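Local coordinates for enoyl-CoA hydratase/isomerase family protein (Pseudomonas syringae pv. tomato, PDB 3OT6), which probably acts on acyl-CoA thioesters, as expected of a crotonase-fold member of the enoyl-CoA hydratase/isomerase family, at residues Ala76-Thr85 and Ile224-Leu232; Phe95-Gly103 and Leu186-Leu197. All blocks are in the same frame, centred on the assembly; numbering follows the deposited sequence.

How the interactions relate
Both contacts set a helix against another element of the crotonase fold, with no hydrogen bond passing directly between the segments in either. Interaction 2 is the buried one: helix 186-197 lies on strand 97-100 of the six-stranded sheet, and methyl groups, two proline rings, alanines and some helix backbone do the touching. Interaction 1 is only partly buried. Its helices bring an arginine, a water-linked serine and aspartate and a selenomethionine to the seam beside the C-terminus. The elements follow one another in pairs, helix 73-91 before strand 97-100 and helix 186-197 before helix 202-230, yet the contacts lie on opposite sides of the chain's centre, their centres about 30 Å apart.

Interaction 1: residues Ala76-Thr85 and Ile224-Leu232; sequences AINLVAQGST and IEQDRQHML
I224 opens the contact by laying its CG1 against S84, 3.5 Å from CB, while its side chain crosses that of T85 at about a right angle, CD1 3.6 Å from OG1. That hydroxyl is turned back to A81 O, which it reaches from the face opposite T85 N. One turn on, D227 meets S84 through a water, which donates to OD2; H141 N and A142 N bind the same carboxylate. R228 crosses I77 with its aliphatic part, CG lying 3.9 Å from I77 CG2, then bends at chi3 (-136°) and brings a guanidinium face over A81 CB, 3.5 Å from NH1. The salt bridge from NE to E225 OE1 (3.0 Å) lies in the guanidinium plane and probably steadies its tilt. M231, a selenomethionine, meets V80 tip to tip, CE 3.5 Å from CG2, and the same methyl lies 3.4 Å from A76 O. At the chain end, L232 CD2 rests on I77 CG1 (3.8 Å). The axes run antiparallel at 171°, joining the long C-terminal helix 202-230 to helix 73-91 as an antiparallel helix pair within the helical part of a crotonase fold.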
loop_
_atom_site.group_PDB
_atom_site.type_symbol
_atom_site.label_atom_id
_atom_site.label_comp_id
_atom_site.label_asym_id
_atom_site.label_seq_id
_atom_site.Cartn_x
_atom_site.Cartn_y
_atom_site.Cartn_z
ATOM N N ALA A 76 18.999 -4.430 -1.762
ATOM C CA ALA A 76 17.766 -4.742 -2.463
ATOM C C ALA A 76 16.998 -5.782 -1.672
ATOM O O ALA A 76 15.795 -5.665 -1.497
ATOM C CB ALA A 76 18.071 -5.247 -3.834
ATOM N N ILE A 77 17.692 -6.787 -1.169
ATOM C CA ILE A 77 17.049 -7.875 -0.477
ATOM C C ILE A 77 16.416 -7.395 0.842
ATOM O O ILE A 77 15.292 -7.835 1.188
ATOM C CB ILE A 77 18.020 -9.006 -0.229
ATOM C CG1 ILE A 77 18.261 -9.778 -1.533
ATOM C CG2 ILE A 77 17.526 -9.951 0.909
ATOM C CD1 ILE A 77 19.388 -10.852 -1.418
ATOM N N ASN A 78 17.093 -6.474 1.527
ATOM C CA ASN A 78 16.659 -6.056 2.814
ATOM C C ASN A 78 15.534 -5.042 2.612
ATOM O O ASN A 78 14.551 -5.014 3.384
ATOM C CB ASN A 78 17.813 -5.473 3.662
ATOM C CG ASN A 78 17.282 -4.601 4.815
ATOM O OD1 ASN A 78 17.197 -3.327 4.701
ATOM N ND2 ASN A 78 16.824 -5.280 5.914
ATOM N N LEU A 79 15.644 -4.254 1.546
ATOM C CA LEU A 79 14.618 -3.296 1.251
ATOM C C LEU A 79 13.285 -4.011 0.917
ATOM O O LEU A 79 12.225 -3.629 1.432
ATOM C CB LEU A 79 15.029 -2.291 0.148
ATOM C CG LEU A 79 13.986 -1.229 -0.294
ATOM C CD1 LEU A 79 13.521 -0.316 0.838
ATOM C CD2 LEU A 79 14.464 -0.331 -1.448
ATOM N N VAL A 80 13.333 -5.043 0.079
ATOM C CA VAL A 80 12.089 -5.653 -0.329
ATOM C C VAL A 80 11.545 -6.428 0.831
ATOM O O VAL A 80 10.324 -6.459 1.023
ATOM C CB VAL A 80 12.271 -6.548 -1.568
ATOM C CG1 VAL A 80 11.058 -7.608 -1.734
ATOM C CG2 VAL A 80 12.566 -5.664 -2.755
ATOM N N ALA A 81 12.411 -7.054 1.622
ATOM C CA ALA A 81 11.907 -7.779 2.832
ATOM C C ALA A 81 11.172 -6.837 3.810
ATOM O O ALA A 81 10.103 -7.205 4.396
ATOM C CB ALA A 81 13.023 -8.581 3.550
ATOM N N GLN A 82 11.676 -5.611 3.950
ATOM C CA GLN A 82 11.088 -4.662 4.903
ATOM C C GLN A 82 9.777 -4.194 4.340
ATOM O O GLN A 82 8.798 -4.018 5.044
ATOM C CB GLN A 82 11.961 -3.442 5.062
ATOM C CG GLN A 82 13.231 -3.483 5.848
ATOM C CD GLN A 82 13.921 -2.024 5.690
ATOM O OE1 GLN A 82 14.776 -1.835 4.786
ATOM N NE2 GLN A 82 13.480 -0.987 6.522
ATOM N N GLY A 83 9.754 -3.950 3.037
ATOM C CA GLY A 83 8.581 -3.415 2.427
ATOM C C GLY A 83 7.447 -4.446 2.401
ATOM O O GLY A 83 6.258 -4.068 2.574
ATOM N N SER A 84 7.786 -5.711 2.114
ATOM C CA SER A 84 6.822 -6.803 2.186
ATOM C C SER A 84 6.312 -7.048 3.623
ATOM O O SER A 84 5.116 -7.360 3.813
ATOM C CB SER A 84 7.469 -8.083 1.698
ATOM O OG SER A 84 7.849 -7.899 0.355
ATOM N N THR A 85 7.244 -6.966 4.617
ATOM C CA THR A 85 6.930 -7.084 6.046
ATOM C C THR A 85 5.930 -5.963 6.417
ATOM O O THR A 85 4.928 -6.228 7.146
ATOM C CB THR A 85 8.227 -6.967 6.915
ATOM O OG1 THR A 85 9.095 -8.118 6.695
ATOM C CG2 THR A 85 7.903 -6.831 8.386
ATOM N N ILE A 224 8.177 -13.856 2.027
ATOM C CA ILE A 224 9.206 -12.866 2.432
ATOM C C ILE A 224 10.556 -13.623 2.522
ATOM O O ILE A 224 11.577 -13.127 2.057
ATOM C CB ILE A 224 8.825 -12.122 3.739
ATOM C CG1 ILE A 224 7.735 -11.080 3.472
ATOM C CG2 ILE A 224 10.047 -11.532 4.472
ATOM C CD1 ILE A 224 7.109 -10.525 4.813
ATOM N N GLU A 225 10.507 -14.845 3.051
ATOM C CA GLU A 225 11.695 -15.677 3.222
ATOM C C GLU A 225 12.216 -16.245 1.918
ATOM O O GLU A 225 13.384 -16.151 1.660
ATOM C CB GLU A 225 11.442 -16.806 4.232
ATOM C CG GLU A 225 12.530 -16.772 5.314
ATOM C CD GLU A 225 12.517 -15.432 6.116
ATOM O OE1 GLU A 225 13.510 -14.631 5.995
ATOM O OE2 GLU A 225 11.493 -15.179 6.829
ATOM N N GLN A 226 11.335 -16.811 1.100
ATOM C CA GLN A 226 11.681 -17.189 -0.247
ATOM C C GLN A 226 12.291 -16.059 -1.079
ATOM O O GLN A 226 13.141 -16.325 -1.888
ATOM C CB GLN A 226 10.469 -17.767 -0.965
ATOM C CG GLN A 226 10.354 -19.240 -0.762
ATOM C CD GLN A 226 11.521 -20.005 -1.484
ATOM O OE1 GLN A 226 11.643 -20.004 -2.751
ATOM N NE2 GLN A 226 12.386 -20.635 -0.674
ATOM N N ASP A 227 11.832 -14.827 -0.895
ATOM C CA ASP A 227 12.263 -13.711 -1.688
ATOM C C ASP A 227 13.656 -13.285 -1.259
ATOM O O ASP A 227 14.478 -12.935 -2.102
ATOM C CB ASP A 227 11.279 -12.525 -1.587
ATOM C CG ASP A 227 10.010 -12.711 -2.445
ATOM O OD1 ASP A 227 10.042 -13.506 -3.407
ATOM O OD2 ASP A 227 8.975 -12.056 -2.173
ATOM N N ARG A 228 13.918 -13.296 0.050
ATOM C CA ARG A 228 15.279 -13.156 0.588
ATOM C C ARG A 228 16.261 -14.109 -0.067
ATOM O O ARG A 228 17.254 -13.692 -0.645
ATOM C CB ARG A 228 15.290 -13.454 2.073
ATOM C CG ARG A 228 15.182 -12.260 2.923
ATOM C CD ARG A 228 15.640 -12.576 4.362
ATOM N NE ARG A 228 14.704 -11.984 5.334
ATOM C CZ ARG A 228 14.777 -10.724 5.787
ATOM N NH1 ARG A 228 15.770 -9.910 5.357
ATOM N NH2 ARG A 228 13.854 -10.272 6.662
ATOM N N GLN A 229 15.991 -15.394 0.064
ATOM C CA GLN A 229 16.854 -16.421 -0.508
ATOM C C GLN A 229 16.914 -16.368 -2.054
ATOM O O GLN A 229 17.993 -16.423 -2.616
ATOM C CB GLN A 229 16.416 -17.816 -0.032
ATOM C CG GLN A 229 16.254 -17.967 1.527
ATOM C CD GLN A 229 15.463 -19.258 1.931
ATOM O OE1 GLN A 229 15.727 -20.348 1.393
ATOM N NE2 GLN A 229 14.498 -19.129 2.882
ATOM N N HIS A 230 15.778 -16.241 -2.741
ATOM C CA HIS A 230 15.765 -16.422 -4.203
ATOM C C HIS A 230 15.216 -15.346 -5.149
ATOM O O HIS A 230 15.115 -15.606 -6.317
ATOM C CB HIS A 230 15.178 -17.789 -4.575
ATOM C CG HIS A 230 15.959 -18.940 -4.009
ATOM N ND1 HIS A 230 17.278 -19.187 -4.357
ATOM C CD2 HIS A 230 15.620 -19.889 -3.096
ATOM C CE1 HIS A 230 17.707 -20.250 -3.690
ATOM N NE2 HIS A 230 16.722 -20.692 -2.917
HETATM N N MSE A 231 14.884 -14.153 -4.683
HETATM C CA MSE A 231 14.270 -13.187 -5.573
HETATM C C MSE A 231 15.234 -12.716 -6.624
HETATM O O MSE A 231 14.833 -12.320 -7.695
HETATM C CB MSE A 231 13.729 -11.961 -4.823
HETATM C CG MSE A 231 14.773 -10.941 -4.338
HETATM SE SE MSE A 231 13.821 -9.521 -3.442
HETATM C CE MSE A 231 14.920 -7.989 -3.885
ATOM N N LEU A 232 16.510 -12.687 -6.278
ATOM C CA LEU A 232 17.517 -12.159 -7.198
ATOM C C LEU A 232 18.154 -13.346 -7.988
ATOM O O LEU A 232 18.435 -13.228 -9.211
ATOM C CB LEU A 232 18.548 -11.362 -6.403
ATOM C CG LEU A 232 18.559 -9.829 -6.379
ATOM C CD1 LEU A 232 17.209 -9.176 -6.524
ATOM C CD2 LEU A 232 19.301 -9.358 -5.124
ATOM O OXT LEU A 232 18.367 -14.440 -7.380
HETATM O O HOH W 1 9.287 -10.013 -0.274
#

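Interaction 2: residues Phe95-Gly103 and Leu186-Leu197; sequences FPIIVACPG and LQGAALAVAAQL
I98 is the main bump on the strand, and its CD1 drops into a hollow on the helix lined by A190 O, V193, A194 and L197. The floor is partly backbone: CD1 lies 3.6 Å from both A190 O and A194 N, a closeness allowed by the small alanine side chains on this face. The A194 methyl (CB to I98 CD1, 3.8 Å) and V193 CG1 (3.9 Å) form walls of the hollow. With CG1 anti to the carbonyl carbon (chi1 -55°) and chi2 extended at 173°, the isoleucine holds its CD1 out toward the helix. L197 slides past it in the opposite direction and inserts CD1 between I98 and the proline ring of P96, 3.7 Å from P96 CB. Toward the other end the shapes become shallower. A100 CB faces the A190 methyl at 4.3 Å, a meeting of two small residues where the backbones come near each other. Beyond it the bump belongs to the helix: L186 spreads its two methyls, CD1 against A100 CB and CD2 against P102, 3.8 Å from CB. The strand and helix run nearly antiparallel, at 166°. Strand 97-100 lies between the parallel strands 50-54 and 118-122, and the helix spans all three: A190 touches I52, L197 touches I50, and L186 and V193 both reach I120. Helix 202-230 closes the P96 end through M202 and H205.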
loop_
_atom_site.group_PDB
_atom_site.type_symbol
_atom_site.label_atom_id
_atom_site.label_comp_id
_atom_site.label_asym_id
_atom_site.label_seq_id
_atom_site.Cartn_x
_atom_site.Cartn_y
_atom_site.Cartn_z
ATOM N N PHE A 95 -6.785 -1.961 13.355
ATOM C CA PHE A 95 -7.855 -1.022 12.994
ATOM C C PHE A 95 -7.839 -0.853 11.453
ATOM O O PHE A 95 -6.833 -1.191 10.800
ATOM C CB PHE A 95 -7.681 0.349 13.727
ATOM C CG PHE A 95 -7.550 0.201 15.178
ATOM C CD1 PHE A 95 -8.681 0.211 15.984
ATOM C CD2 PHE A 95 -6.305 -0.046 15.756
ATOM C CE1 PHE A 95 -8.576 -0.001 17.341
ATOM C CE2 PHE A 95 -6.188 -0.276 17.110
ATOM C CZ PHE A 95 -7.335 -0.275 17.903
ATOM N N PRO A 96 -8.942 -0.337 10.883
ATOM C CA PRO A 96 -9.072 -0.252 9.456
ATOM C C PRO A 96 -8.004 0.661 8.841
ATOM O O PRO A 96 -7.718 1.722 9.395
ATOM C CB PRO A 96 -10.491 0.339 9.284
ATOM C CG PRO A 96 -11.265 -0.201 10.522
ATOM C CD PRO A 96 -10.204 0.039 11.568
ATOM N N ILE A 97 -7.399 0.240 7.729
ATOM C CA ILE A 97 -6.536 1.102 6.944
ATOM C C ILE A 97 -7.180 1.500 5.598
ATOM O O ILE A 97 -7.580 0.632 4.772
ATOM C CB ILE A 97 -5.158 0.490 6.747
ATOM C CG1 ILE A 97 -4.522 0.192 8.109
ATOM C CG2 ILE A 97 -4.228 1.484 5.988
ATOM C CD1 ILE A 97 -3.136 -0.438 8.015
ATOM N N ILE A 98 -7.319 2.821 5.414
ATOM C CA ILE A 98 -7.780 3.426 4.176
ATOM C C ILE A 98 -6.556 3.923 3.450
ATOM O O ILE A 98 -5.640 4.526 4.047
ATOM C CB ILE A 98 -8.733 4.597 4.439
ATOM C CG1 ILE A 98 -9.900 4.149 5.314
ATOM C CG2 ILE A 98 -9.306 5.163 3.151
ATOM C CD1 ILE A 98 -10.866 5.354 5.789
ATOM N N VAL A 99 -6.483 3.624 2.169
ATOM C CA VAL A 99 -5.432 4.238 1.354
ATOM C C VAL A 99 -6.155 5.174 0.427
ATOM O O VAL A 99 -7.114 4.761 -0.296
ATOM C CB VAL A 99 -4.557 3.203 0.569
ATOM C CG1 VAL A 99 -3.548 3.938 -0.359
ATOM C CG2 VAL A 99 -3.832 2.323 1.559
ATOM N N ALA A 100 -5.741 6.429 0.500
ATOM C CA ALA A 100 -6.334 7.504 -0.269
ATOM C C ALA A 100 -5.292 7.903 -1.301
ATOM O O ALA A 100 -4.319 8.639 -0.971
ATOM C CB ALA A 100 -6.654 8.680 0.636
ATOM N N CYS A 101 -5.473 7.466 -2.542
ATOM C CA CYS A 101 -4.406 7.616 -3.498
ATOM C C CYS A 101 -4.589 8.912 -4.293
ATOM O O CYS A 101 -5.569 9.032 -5.011
ATOM C CB CYS A 101 -4.328 6.373 -4.394
ATOM S SG CYS A 101 -3.424 6.658 -5.904
ATOM N N PRO A 102 -3.663 9.902 -4.139
ATOM C CA PRO A 102 -3.932 11.208 -4.795
ATOM C C PRO A 102 -3.515 11.334 -6.285
ATOM O O PRO A 102 -3.601 12.417 -6.848
ATOM C CB PRO A 102 -3.234 12.242 -3.879
ATOM C CG PRO A 102 -2.324 11.487 -2.989
ATOM C CD PRO A 102 -2.456 9.986 -3.294
ATOM N N GLY A 103 -3.127 10.239 -6.932
ATOM C CA GLY A 103 -2.757 10.289 -8.330
ATOM C C GLY A 103 -2.241 8.946 -8.807
ATOM O O GLY A 103 -3.025 7.956 -8.918
ATOM N N LEU A 186 -11.182 13.938 -2.658
ATOM C CA LEU A 186 -10.420 12.867 -2.029
ATOM C C LEU A 186 -10.399 12.864 -0.487
ATOM O O LEU A 186 -10.740 11.854 0.142
ATOM C CB LEU A 186 -9.011 12.768 -2.604
ATOM C CG LEU A 186 -8.173 11.648 -1.993
ATOM C CD1 LEU A 186 -8.773 10.263 -2.290
ATOM C CD2 LEU A 186 -6.776 11.731 -2.493
ATOM N N GLN A 187 -9.990 13.963 0.129
ATOM C CA GLN A 187 -9.916 14.007 1.580
ATOM C C GLN A 187 -11.322 13.749 2.170
ATOM O O GLN A 187 -11.481 12.952 3.109
ATOM C CB GLN A 187 -9.387 15.365 2.013
ATOM C CG GLN A 187 -9.062 15.507 3.523
ATOM C CD GLN A 187 -9.028 16.992 3.962
ATOM O OE1 GLN A 187 -7.940 17.601 4.108
ATOM N NE2 GLN A 187 -10.226 17.588 4.132
ATOM N N GLY A 188 -12.340 14.374 1.572
ATOM C CA GLY A 188 -13.690 14.275 2.049
ATOM C C GLY A 188 -14.243 12.886 1.878
ATOM O O GLY A 188 -14.997 12.394 2.737
ATOM N N ALA A 189 -13.910 12.229 0.772
ATOM C CA ALA A 189 -14.425 10.871 0.555
ATOM C C ALA A 189 -13.800 9.886 1.591
ATOM O O ALA A 189 -14.515 9.012 2.166
ATOM C CB ALA A 189 -14.195 10.432 -0.871
ATOM N N ALA A 190 -12.497 10.078 1.852
ATOM C CA ALA A 190 -11.761 9.307 2.848
ATOM C C ALA A 190 -12.324 9.440 4.250
ATOM O O ALA A 190 -12.529 8.414 4.905
ATOM C CB ALA A 190 -10.258 9.602 2.828
ATOM N N LEU A 191 -12.574 10.677 4.717
ATOM C CA LEU A 191 -13.287 10.885 5.994
ATOM C C LEU A 191 -14.712 10.304 5.987
ATOM O O LEU A 191 -15.201 9.789 7.002
ATOM C CB LEU A 191 -13.252 12.358 6.414
ATOM C CG LEU A 191 -11.820 12.864 6.640
ATOM C CD1 LEU A 191 -11.805 14.369 6.937
ATOM C CD2 LEU A 191 -11.128 12.109 7.772
ATOM N N ALA A 192 -15.381 10.338 4.856
ATOM C CA ALA A 192 -16.697 9.772 4.834
ATOM C C ALA A 192 -16.703 8.222 5.032
ATOM O O ALA A 192 -17.626 7.682 5.656
ATOM C CB ALA A 192 -17.407 10.173 3.538
ATOM N N VAL A 193 -15.703 7.522 4.459
ATOM C CA VAL A 193 -15.511 6.093 4.639
ATOM C C VAL A 193 -15.043 5.812 6.059
ATOM O O VAL A 193 -15.489 4.856 6.707
ATOM C CB VAL A 193 -14.449 5.548 3.657
ATOM C CG1 VAL A 193 -14.084 4.069 4.012
ATOM C CG2 VAL A 193 -14.969 5.622 2.241
ATOM N N ALA A 194 -14.127 6.627 6.549
ATOM C CA ALA A 194 -13.726 6.537 7.937
ATOM C C ALA A 194 -14.949 6.653 8.856
ATOM O O ALA A 194 -15.064 5.877 9.812
ATOM C CB ALA A 194 -12.734 7.585 8.252
ATOM N N ALA A 195 -15.873 7.586 8.554
ATOM C CA ALA A 195 -17.023 7.803 9.399
ATOM C C ALA A 195 -17.842 6.528 9.446
ATOM O O ALA A 195 -18.354 6.173 10.515
ATOM C CB ALA A 195 -17.879 9.032 8.910
ATOM N N GLN A 196 -17.969 5.830 8.304
ATOM C CA GLN A 196 -18.729 4.567 8.282
ATOM C C GLN A 196 -17.987 3.422 8.980
ATOM O O GLN A 196 -18.614 2.510 9.529
ATOM C CB GLN A 196 -19.149 4.145 6.864
ATOM C CG GLN A 196 -20.091 5.144 6.131
ATOM C CD GLN A 196 -21.425 5.380 6.889
ATOM O OE1 GLN A 196 -21.680 6.483 7.425
ATOM N NE2 GLN A 196 -22.258 4.320 6.967
ATOM N N LEU A 197 -16.655 3.459 8.962
ATOM C CA LEU A 197 -15.873 2.427 9.658
ATOM C C LEU A 197 -15.948 2.627 11.162
ATOM O O LEU A 197 -15.931 1.637 11.919
ATOM C CB LEU A 197 -14.403 2.316 9.175
ATOM C CG LEU A 197 -14.190 1.844 7.729
ATOM C CD1 LEU A 197 -12.840 2.340 7.202
ATOM C CD2 LEU A 197 -14.313 0.344 7.599
#